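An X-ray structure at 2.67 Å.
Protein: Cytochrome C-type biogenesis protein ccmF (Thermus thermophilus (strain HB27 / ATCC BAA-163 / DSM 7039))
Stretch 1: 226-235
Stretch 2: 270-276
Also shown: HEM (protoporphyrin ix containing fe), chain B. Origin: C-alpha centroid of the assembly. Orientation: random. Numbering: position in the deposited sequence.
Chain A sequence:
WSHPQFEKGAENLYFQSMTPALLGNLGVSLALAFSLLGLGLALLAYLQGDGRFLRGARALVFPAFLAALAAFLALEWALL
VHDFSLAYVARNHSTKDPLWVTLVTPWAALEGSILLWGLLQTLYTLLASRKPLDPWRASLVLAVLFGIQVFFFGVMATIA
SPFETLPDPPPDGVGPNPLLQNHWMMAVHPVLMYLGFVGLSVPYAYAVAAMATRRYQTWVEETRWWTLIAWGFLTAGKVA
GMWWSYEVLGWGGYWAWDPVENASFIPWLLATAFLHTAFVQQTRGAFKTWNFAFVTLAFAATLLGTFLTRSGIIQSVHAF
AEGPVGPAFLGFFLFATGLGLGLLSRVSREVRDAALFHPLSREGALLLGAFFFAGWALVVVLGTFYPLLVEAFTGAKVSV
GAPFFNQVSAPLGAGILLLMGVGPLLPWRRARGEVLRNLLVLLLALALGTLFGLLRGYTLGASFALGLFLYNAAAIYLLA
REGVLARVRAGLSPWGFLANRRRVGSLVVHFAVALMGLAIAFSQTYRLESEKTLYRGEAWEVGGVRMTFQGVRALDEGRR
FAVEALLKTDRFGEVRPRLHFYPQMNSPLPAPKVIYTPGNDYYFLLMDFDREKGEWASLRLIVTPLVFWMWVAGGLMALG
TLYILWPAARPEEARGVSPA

Stretch 1 (226-235) WTLIAWGFLT
Stretch 2 (270-276) LATAFLH

Two helical segments of CcmF, 226-235 and 270-276, each part of a longer helix, pack in a nearly antiparallel pair beside a heme. Their N-to-C directions differ by 150° (signed crossing angle -150°), and the axes approach to 9.9 Å. Register is set by two pairs: Trp 231 CA lies 6.0 Å from Ala 271 CA, and Thr 227 CA lies 6.7 Å from Leu 275 CA, so a step of four residues up one helix matches four down the other. The contact buries 337 Å², both sides summed.

Stretch 1 is regular, with phi from -63° (Leu 234) to -72° (Thr 235) and psi from -32° (Trp 231) to -46° (Thr 227), and its i+4 bonds run without a break from Ala 230 N to Trp 226 O (2.8 Å) through Thr 235 N to Trp 231 O (2.8 Å). Stretch 2 is less even. Ala 271 (-65°/-10°) and Thr 272 (-92°/-45°) depart from ideal values, and the bonds from Leu 275 N to Ala 271 O (3.3 Å) and from His 276 N to Thr 272 O (3.2 Å) are longer than that from Phe 274 N to Leu 270 O (2.7 Å).

A single hydrogen bond joins the stretches. Trp 231, chi1 t and chi2 91°, points its CA-to-CB bond toward the partner helix and donates from NE1 to Thr 272 OG1 at 2.7 Å, with an N-H...O angle of 153°. The hydroxyl, on an m rotamer, lies near the indole plane, where the N-H is directed; the bond satisfies the one polar group of a buried ring.

Leu 275 (t, t) covers one face of the Trp 231 indole. Its CD1 sits 3.9 Å from the centroid of the Trp 231 five-membered ring, 23° off the normal, a CH-pi contact, with CD1 to Trp 231 CG at 3.7 Å. That methyl also meets Leu 228 (t, p), CD1 to CD1 at 4.3 Å. Ala 271 CB points toward stretch 1 and touches Trp 231 CD1 at 3.9 Å and Leu 234 CD2 at 3.7 Å; Leu 234 has chi1 -101°, between wells, and chi2 p. At the other end, Phe 274 (chi1 t, chi2 55°) starts sideways but brings its ring end nearer, placing CE2 3.8 Å from CG2 of Thr 227 (chi1 p). Gly 232 would point a CB away from stretch 2 and takes no part.

His 276 (chi1 m, chi2 50°) binds the heme iron, NE2 to HEM FE 2.3 Å, while its ND1 makes a weak hydrogen bond to Thr 272 O (3.3 Å, 125°), one turn back. The iron has another ligand from elsewhere in the structure. Both helices line the cofactor: Trp 231 CZ2 approaches HEM CAC at 3.4 Å, Leu 228 CD1 approaches HEM O2D at 3.3 Å, and Leu 275 CD2 lies 3.6 Å from HEM CBD.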

# COMPACT_ATOMS: atom_id res chain seq x y z
N TRP A 226 14.26 6.36 -2.65
CA TRP A 226 13.21 5.65 -3.38
C TRP A 226 12.69 4.47 -2.58
O TRP A 226 11.50 4.15 -2.64
CB TRP A 226 13.72 5.14 -4.73
CG TRP A 226 13.87 6.18 -5.76
CD1 TRP A 226 12.93 6.61 -6.64
CD2 TRP A 226 15.08 6.88 -6.07
NE1 TRP A 226 13.47 7.56 -7.48
CE2 TRP A 226 14.78 7.75 -7.15
CE3 TRP A 226 16.37 6.87 -5.54
CZ2 TRP A 226 15.74 8.60 -7.69
CZ3 TRP A 226 17.32 7.72 -6.08
CH2 TRP A 226 17.00 8.57 -7.15
N THR A 227 13.57 3.81 -1.81
CA THR A 227 13.15 2.72 -0.94
C THR A 227 12.23 3.22 0.17
O THR A 227 11.15 2.65 0.39
CB THR A 227 14.37 2.01 -0.35
OG1 THR A 227 14.98 2.85 0.64
CG2 THR A 227 15.38 1.72 -1.44
N LEU A 228 12.62 4.33 0.83
CA LEU A 228 11.77 4.88 1.89
C LEU A 228 10.46 5.44 1.34
O LEU A 228 9.39 5.15 1.89
CB LEU A 228 12.50 5.98 2.67
CG LEU A 228 11.59 6.69 3.69
CD1 LEU A 228 11.12 5.80 4.86
CD2 LEU A 228 12.15 7.99 4.18
N ILE A 229 10.51 6.18 0.23
CA ILE A 229 9.33 6.80 -0.37
C ILE A 229 8.39 5.75 -0.96
O ILE A 229 7.17 5.86 -0.84
CB ILE A 229 9.79 7.87 -1.39
CG1 ILE A 229 10.01 9.21 -0.67
CG2 ILE A 229 8.89 7.98 -2.62
CD1 ILE A 229 10.79 10.26 -1.46
N ALA A 230 8.95 4.66 -1.51
CA ALA A 230 8.15 3.54 -2.00
C ALA A 230 7.43 2.83 -0.87
O ALA A 230 6.25 2.49 -0.99
CB ALA A 230 9.05 2.53 -2.71
N TRP A 231 8.13 2.63 0.25
CA TRP A 231 7.49 2.05 1.42
C TRP A 231 6.49 3.00 2.06
O TRP A 231 5.51 2.54 2.66
CB TRP A 231 8.56 1.65 2.43
CG TRP A 231 8.02 1.02 3.66
CD1 TRP A 231 7.83 -0.31 3.87
CD2 TRP A 231 7.60 1.68 4.87
NE1 TRP A 231 7.31 -0.52 5.12
CE2 TRP A 231 7.15 0.68 5.75
CE3 TRP A 231 7.53 3.02 5.29
CZ2 TRP A 231 6.66 0.96 7.01
CZ3 TRP A 231 7.04 3.30 6.55
CH2 TRP A 231 6.63 2.27 7.40
N GLY A 232 6.72 4.31 1.98
CA GLY A 232 5.77 5.27 2.51
C GLY A 232 4.48 5.30 1.72
O GLY A 232 3.39 5.39 2.29
N PHE A 233 4.59 5.15 0.39
CA PHE A 233 3.41 5.05 -0.45
C PHE A 233 2.70 3.71 -0.23
O PHE A 233 1.46 3.66 -0.20
CB PHE A 233 3.82 5.26 -1.91
CG PHE A 233 4.01 6.72 -2.27
CD1 PHE A 233 3.09 7.67 -1.86
CD2 PHE A 233 5.14 7.14 -2.97
CE1 PHE A 233 3.25 9.01 -2.18
CE2 PHE A 233 5.32 8.49 -3.28
CZ PHE A 233 4.37 9.42 -2.88
N LEU A 234 3.46 2.63 -0.01
CA LEU A 234 2.87 1.35 0.39
C LEU A 234 2.16 1.40 1.74
O LEU A 234 1.06 0.83 1.88
CB LEU A 234 3.94 0.24 0.41
CG LEU A 234 4.03 -0.73 -0.77
CD1 LEU A 234 4.29 -0.08 -2.08
CD2 LEU A 234 5.13 -1.75 -0.51
N THR A 235 2.76 2.04 2.75
CA THR A 235 2.13 2.06 4.08
C THR A 235 0.90 2.96 4.09
O THR A 235 -0.11 2.62 4.71
CB THR A 235 3.15 2.41 5.19
OG1 THR A 235 2.59 2.09 6.48
CG2 THR A 235 3.65 3.85 5.21
N LEU A 270 7.51 -7.14 2.98
CA LEU A 270 8.87 -7.35 2.49
C LEU A 270 9.59 -6.03 2.30
O LEU A 270 10.76 -5.89 2.69
CB LEU A 270 8.82 -8.15 1.18
CG LEU A 270 8.13 -9.51 1.31
CD1 LEU A 270 7.59 -10.02 -0.03
CD2 LEU A 270 9.05 -10.53 1.98
N ALA A 271 8.86 -5.02 1.81
CA ALA A 271 9.39 -3.66 1.72
C ALA A 271 9.67 -3.06 3.10
O ALA A 271 10.46 -2.11 3.20
CB ALA A 271 8.44 -2.76 0.93
N THR A 272 9.23 -3.72 4.14
CA THR A 272 9.59 -3.26 5.49
C THR A 272 10.85 -4.00 5.89
O THR A 272 11.77 -3.38 6.38
CB THR A 272 8.57 -3.72 6.51
OG1 THR A 272 7.45 -3.07 5.96
CG2 THR A 272 8.82 -3.10 7.86
N ALA A 273 10.91 -5.28 5.64
CA ALA A 273 12.12 -6.03 6.01
C ALA A 273 13.28 -5.47 5.21
O ALA A 273 14.35 -5.23 5.73
CB ALA A 273 11.89 -7.46 5.67
N PHE A 274 13.01 -5.19 3.96
CA PHE A 274 14.05 -4.65 3.07
C PHE A 274 14.50 -3.29 3.57
O PHE A 274 15.65 -3.07 3.61
CB PHE A 274 13.50 -4.57 1.66
CG PHE A 274 14.34 -3.75 0.74
CD1 PHE A 274 15.65 -4.04 0.57
CD2 PHE A 274 13.80 -2.69 0.07
CE1 PHE A 274 16.41 -3.28 -0.28
CE2 PHE A 274 14.56 -1.93 -0.78
CZ PHE A 274 15.86 -2.22 -0.96
N LEU A 275 13.60 -2.46 4.05
CA LEU A 275 13.97 -1.12 4.53
C LEU A 275 14.99 -1.24 5.67
O LEU A 275 15.98 -0.55 5.67
CB LEU A 275 12.66 -0.50 4.99
CG LEU A 275 12.65 1.01 5.10
CD1 LEU A 275 11.26 1.50 5.30
CD2 LEU A 275 13.48 1.42 6.26
N HIS A 276 14.70 -2.11 6.62
CA HIS A 276 15.61 -2.36 7.76
C HIS A 276 16.93 -2.96 7.27
O HIS A 276 17.92 -2.55 7.79
CB HIS A 276 14.88 -3.18 8.83
CG HIS A 276 13.86 -2.42 9.60
ND1 HIS A 276 12.91 -1.68 9.01
CD2 HIS A 276 13.64 -2.31 10.91
CE1 HIS A 276 12.16 -1.13 9.92
NE2 HIS A 276 12.59 -1.48 11.08
CHA HEM B . 14.00 2.90 11.14
CHB HEM B . 14.42 -0.96 14.12
CHC HEM B . 9.93 -2.46 12.78
CHD HEM B . 9.43 1.65 10.22
C1A HEM B . 14.46 1.96 12.05
C2A HEM B . 15.76 2.01 12.62
C3A HEM B . 15.88 0.93 13.45
C4A HEM B . 14.68 0.20 13.41
CMA HEM B . 17.08 0.57 14.27
CAA HEM B . 16.83 3.06 12.37
CBA HEM B . 16.56 4.35 13.17
CGA HEM B . 16.63 4.09 14.66
O1A HEM B . 15.62 4.29 15.37
O2A HEM B . 17.70 3.68 15.17
C1B HEM B . 13.22 -1.69 13.97
C2B HEM B . 13.02 -2.98 14.52
C3B HEM B . 11.79 -3.41 14.16
C4B HEM B . 11.21 -2.36 13.33
CMB HEM B . 13.99 -3.74 15.37
CAB HEM B . 11.14 -4.69 14.49
CBB HEM B . 11.25 -5.73 13.43
C1C HEM B . 9.39 -1.44 12.04
C2C HEM B . 8.05 -1.33 11.69
C3C HEM B . 7.93 -0.16 10.97
C4C HEM B . 9.20 0.46 10.88
CMC HEM B . 6.91 -2.27 12.00
CAC HEM B . 6.70 0.34 10.39
CBC HEM B . 5.93 1.39 11.10
C1D HEM B . 10.66 2.34 10.18
C2D HEM B . 10.93 3.54 9.38
C3D HEM B . 12.21 3.90 9.63
C4D HEM B . 12.71 2.91 10.61
CMD HEM B . 9.97 4.23 8.45
CAD HEM B . 12.97 5.08 9.04
CBD HEM B . 13.95 4.56 7.98
CGD HEM B . 14.67 5.64 7.21
O1D HEM B . 15.87 5.91 7.44
O2D HEM B . 14.07 6.26 6.31
NA HEM B . 13.83 0.83 12.54
NB HEM B . 12.12 -1.37 13.25
NC HEM B . 10.07 -0.34 11.58
ND HEM B . 11.74 2.03 10.87
FE HEM B . 11.89 0.39 12.17